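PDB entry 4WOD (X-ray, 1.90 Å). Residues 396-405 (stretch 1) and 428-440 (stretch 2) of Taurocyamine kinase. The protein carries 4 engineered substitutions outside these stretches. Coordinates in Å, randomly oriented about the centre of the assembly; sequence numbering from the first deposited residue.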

# COMPACT_ATOMS: atom_id res chain seq x y z
N LYS A 396 0.89 -20.17 -23.81
CA LYS A 396 1.81 -20.34 -24.93
C LYS A 396 1.43 -19.47 -26.11
O LYS A 396 2.28 -18.86 -26.75
N LYS A 397 0.13 -19.41 -26.41
CA LYS A 397 -0.36 -18.63 -27.54
C LYS A 397 -0.15 -17.13 -27.34
O LYS A 397 0.24 -16.44 -28.28
N TYR A 398 -0.42 -16.63 -26.13
CA TYR A 398 -0.56 -15.18 -25.90
C TYR A 398 0.61 -14.51 -25.17
O TYR A 398 0.66 -13.28 -25.07
N ASP A 399 1.52 -15.30 -24.62
CA ASP A 399 2.72 -14.74 -24.00
C ASP A 399 3.47 -13.83 -24.99
O ASP A 399 3.82 -14.26 -26.08
N GLY A 400 3.70 -12.58 -24.64
CA GLY A 400 4.43 -11.72 -25.56
C GLY A 400 3.58 -11.11 -26.66
O GLY A 400 4.10 -10.44 -27.56
N LYS A 401 2.27 -11.32 -26.60
CA LYS A 401 1.37 -10.63 -27.52
C LYS A 401 0.86 -9.34 -26.89
O LYS A 401 0.60 -9.28 -25.68
N ARG A 402 0.73 -8.29 -27.71
CA ARG A 402 0.15 -7.03 -27.25
C ARG A 402 -0.95 -6.59 -28.19
O ARG A 402 -0.91 -6.91 -29.39
N THR A 403 -1.93 -5.86 -27.66
CA THR A 403 -2.87 -5.17 -28.54
C THR A 403 -2.15 -4.04 -29.25
O THR A 403 -1.00 -3.72 -28.93
N THR A 404 -2.84 -3.41 -30.19
CA THR A 404 -2.24 -2.38 -31.01
C THR A 404 -1.71 -1.26 -30.12
O THR A 404 -0.71 -0.63 -30.45
N HIS A 405 -2.36 -1.06 -28.98
CA HIS A 405 -1.99 0.06 -28.13
C HIS A 405 -1.33 -0.37 -26.82
O HIS A 405 -1.11 0.45 -25.93
N GLY A 428 -7.34 -4.13 -20.63
CA GLY A 428 -6.57 -2.90 -20.83
C GLY A 428 -7.15 -1.94 -21.86
O GLY A 428 -6.85 -0.75 -21.85
N GLU A 429 -7.97 -2.46 -22.76
CA GLU A 429 -8.66 -1.66 -23.78
C GLU A 429 -9.65 -2.55 -24.51
O GLU A 429 -9.58 -3.78 -24.40
N ALA A 430 -10.56 -1.95 -25.28
CA ALA A 430 -11.60 -2.69 -25.96
C ALA A 430 -11.04 -3.78 -26.84
O ALA A 430 -11.66 -4.84 -26.97
N GLU A 431 -9.89 -3.52 -27.45
CA GLU A 431 -9.30 -4.46 -28.41
C GLU A 431 -8.92 -5.79 -27.75
O GLU A 431 -8.77 -6.82 -28.41
N CYS A 432 -8.78 -5.76 -26.43
CA CYS A 432 -8.49 -6.96 -25.67
C CYS A 432 -9.50 -8.07 -25.97
O CYS A 432 -9.14 -9.26 -26.02
N TYR A 433 -10.76 -7.68 -26.23
CA TYR A 433 -11.82 -8.66 -26.44
C TYR A 433 -11.80 -9.30 -27.83
O TYR A 433 -12.59 -10.19 -28.12
N SER A 434 -10.91 -8.86 -28.70
CA SER A 434 -10.69 -9.61 -29.93
C SER A 434 -9.28 -10.20 -29.92
O SER A 434 -9.11 -11.37 -30.26
N THR A 435 -8.28 -9.41 -29.55
CA THR A 435 -6.88 -9.89 -29.53
C THR A 435 -6.70 -11.12 -28.63
O THR A 435 -5.95 -12.06 -28.97
N PHE A 436 -7.41 -11.14 -27.50
CA PHE A 436 -7.32 -12.28 -26.58
C PHE A 436 -8.63 -13.06 -26.46
O PHE A 436 -8.98 -13.54 -25.37
N ILE A 437 -9.35 -13.17 -27.57
CA ILE A 437 -10.67 -13.80 -27.59
C ILE A 437 -10.64 -15.25 -27.05
O ILE A 437 -11.58 -15.69 -26.40
N ASP A 438 -9.53 -15.96 -27.29
CA ASP A 438 -9.41 -17.35 -26.87
C ASP A 438 -9.40 -17.47 -25.36
O ASP A 438 -9.75 -18.52 -24.81
N TYR A 439 -8.96 -16.42 -24.69
CA TYR A 439 -9.02 -16.41 -23.23
C TYR A 439 -10.35 -15.83 -22.76
O TYR A 439 -11.02 -16.42 -21.91
N LEU A 440 -10.73 -14.68 -23.31
CA LEU A 440 -11.86 -13.95 -22.75
C LEU A 440 -13.23 -14.54 -23.13
O LEU A 440 -14.17 -14.46 -22.33

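Packing of residues 396-405 against residues 428-440 in taurocyamine kinase, a contact that buries 620 Å² in total and is built round Tyr398, Thr403 and Phe436. Tyr398, at the end of a helix, points toward the other stretch with chi1 m (-75°) and has the largest covered area, 108 Å². Its ring reaches the break between two helical segments, where Phe436 leaves one helix and occupies the N-cap position of the next. The backbone N of Asp438, in the first turn of that second helix, donates a hydrogen bond to Tyr398 OH (3.2 Å), so the phenol oxygen meets a backbone NH that has no carbonyl partner within the stretch. Tyr398 CE1 lies 3.2 Å from Thr435 O, and the edge of the tyrosine ring approaches Tyr439 N (3.9 Å from CE2).

Phe436, chi1 m (-56°), leaves its backbone sideways and directs its ring edge toward one face of Tyr398: the centroids are 5.0 Å apart, the planes stand at 86°, and Tyr398 CD1 to Phe436 CD1 is 3.6 Å. The same ring also meets Lys401 edge-on, with Phe436 CZ 3.8 Å from Lys401 O, and Thr403, whose CG2 is 4.0 Å from Phe436 CE2.

Thr403, buried and in rotamer p (62°), points toward stretch 2 and covers both apolar and polar ground. Its methyl CG2 approaches Cys432 SG (4.0 Å) and Thr435 OG1 (3.6 Å), while its hydroxyl OG1 donates a very short hydrogen bond, 2.4 Å, to Glu429 OE2. Glu429, chi1 p and chi2 t, also accepts from His405: ND1 to OE1 is 2.9 Å and nearly linear at 172°, in the plane of the imidazole, whereas His405 N to Glu429 OE2, at 3.4 Å, is weak. Glu431, extended with chi1 and chi2 both t, receives two hydrogen bonds from Thr404, from backbone N to OE2 (2.9 Å) and from OG1 to OE1 (3.0 Å). The two carboxylates thus accept hydrogen bonds from three consecutive residues, Thr403, Thr404 and His405.

Thr435, chi1 m, points toward stretch 1; its CG2 lies 3.6 Å from Lys401 NZ; its OG1, besides lying near Thr403 CG2, donates a hydrogen bond to Glu431 O (3.1 Å) within its own stretch. At the exposed margin beyond Tyr398, Lys397, with chi1 to chi3 all t, reaches Asp438, chi1 m, in a long salt bridge of 3.6 Å between Lys397 NZ and Asp438 OD2. Asp399 and Ser434 point away from the contact.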

# COMPACT_ATOMS: atom_id res chain seq x y z
CB LYS A 396 1.85 -21.81 -25.35
CG LYS A 396 2.45 -22.06 -26.73
CD LYS A 396 2.41 -23.55 -27.08
CE LYS A 396 2.91 -23.80 -28.49
NZ LYS A 396 4.14 -23.01 -28.77
CB LYS A 397 -1.85 -18.92 -27.75
CG LYS A 397 -2.47 -18.31 -28.99
CD LYS A 397 -3.95 -18.69 -29.06
CE LYS A 397 -4.70 -17.80 -30.03
NZ LYS A 397 -4.45 -18.14 -31.45
CB TYR A 398 -1.85 -14.92 -25.11
CG TYR A 398 -3.10 -15.03 -25.95
CD1 TYR A 398 -3.13 -14.57 -27.26
CD2 TYR A 398 -4.26 -15.59 -25.42
CE1 TYR A 398 -4.27 -14.66 -28.02
CE2 TYR A 398 -5.41 -15.68 -26.18
CZ TYR A 398 -5.41 -15.22 -27.48
OH TYR A 398 -6.55 -15.32 -28.25
CB ASP A 399 3.64 -15.86 -23.51
CG ASP A 399 4.54 -15.44 -22.36
OD1 ASP A 399 4.57 -14.24 -22.00
OD2 ASP A 399 5.24 -16.31 -21.81
CB LYS A 401 0.20 -11.55 -27.92
CG LYS A 401 -0.75 -10.91 -28.91
CD LYS A 401 -1.14 -11.86 -30.04
CE LYS A 401 -1.10 -11.15 -31.40
NZ LYS A 401 -1.65 -9.77 -31.35
CB ARG A 402 1.20 -5.92 -27.15
CG ARG A 402 2.35 -6.21 -26.19
CD ARG A 402 2.79 -4.94 -25.43
NE ARG A 402 3.73 -5.29 -24.37
CZ ARG A 402 3.81 -4.68 -23.19
NH1 ARG A 402 3.00 -3.64 -22.91
NH2 ARG A 402 4.71 -5.09 -22.30
CB THR A 403 -4.07 -4.60 -27.77
OG1 THR A 403 -3.60 -3.62 -26.84
CG2 THR A 403 -4.80 -5.69 -27.04
CB THR A 404 -3.26 -1.81 -32.04
OG1 THR A 404 -3.77 -2.89 -32.84
CG2 THR A 404 -2.58 -0.82 -32.96
CB HIS A 405 -3.23 0.91 -27.90
CG HIS A 405 -3.92 1.26 -29.18
ND1 HIS A 405 -5.24 0.95 -29.42
CD2 HIS A 405 -3.44 1.83 -30.31
CE1 HIS A 405 -5.56 1.36 -30.64
NE2 HIS A 405 -4.49 1.89 -31.20
CB GLU A 429 -7.66 -1.04 -24.77
CG GLU A 429 -6.96 -2.04 -25.67
CD GLU A 429 -6.23 -1.34 -26.80
OE1 GLU A 429 -6.82 -0.41 -27.40
OE2 GLU A 429 -5.05 -1.68 -27.07
CB ALA A 430 -12.47 -1.74 -26.80
CB GLU A 431 -8.07 -3.84 -29.09
CG GLU A 431 -7.52 -4.66 -30.25
CD GLU A 431 -6.25 -4.08 -30.83
OE1 GLU A 431 -6.25 -2.87 -31.14
OE2 GLU A 431 -5.25 -4.82 -30.97
CB CYS A 432 -8.47 -6.64 -24.17
SG CYS A 432 -6.96 -5.80 -23.63
CB TYR A 433 -13.19 -8.02 -26.20
CG TYR A 433 -13.41 -7.70 -24.74
CD1 TYR A 433 -13.86 -8.68 -23.85
CD2 TYR A 433 -13.14 -6.43 -24.24
CE1 TYR A 433 -14.08 -8.39 -22.50
CE2 TYR A 433 -13.33 -6.13 -22.88
CZ TYR A 433 -13.81 -7.11 -22.02
OH TYR A 433 -14.00 -6.81 -20.67
CB SER A 434 -10.94 -8.74 -31.17
OG SER A 434 -9.96 -7.73 -31.29
CB THR A 435 -5.93 -8.78 -29.04
OG1 THR A 435 -6.12 -7.61 -29.84
CG2 THR A 435 -4.46 -9.23 -29.13
CB PHE A 436 -6.89 -11.81 -25.19
CG PHE A 436 -5.59 -11.05 -25.18
CD1 PHE A 436 -4.42 -11.68 -25.49
CD2 PHE A 436 -5.56 -9.69 -24.89
CE1 PHE A 436 -3.22 -10.99 -25.50
CE2 PHE A 436 -4.38 -9.01 -24.88
CZ PHE A 436 -3.20 -9.65 -25.19
CB ILE A 437 -11.28 -13.77 -29.03
CG1 ILE A 437 -12.72 -14.28 -29.04
CG2 ILE A 437 -10.42 -14.58 -30.02
CD1 ILE A 437 -13.51 -13.82 -30.29
CB ASP A 438 -8.14 -17.99 -27.43
CG ASP A 438 -8.26 -18.36 -28.90
OD1 ASP A 438 -9.27 -18.01 -29.53
OD2 ASP A 438 -7.35 -19.02 -29.42
CB TYR A 439 -7.86 -15.61 -22.66
CG TYR A 439 -7.89 -15.37 -21.17
CD1 TYR A 439 -7.66 -16.40 -20.28
CD2 TYR A 439 -8.12 -14.09 -20.66
CE1 TYR A 439 -7.66 -16.17 -18.91
CE2 TYR A 439 -8.12 -13.86 -19.30
CZ TYR A 439 -7.89 -14.91 -18.43
OH TYR A 439 -7.89 -14.69 -17.06
CB LEU A 440 -11.79 -12.47 -23.16
CG LEU A 440 -10.69 -11.62 -22.49
CD1 LEU A 440 -10.49 -10.28 -23.21
CD2 LEU A 440 -11.02 -11.36 -21.01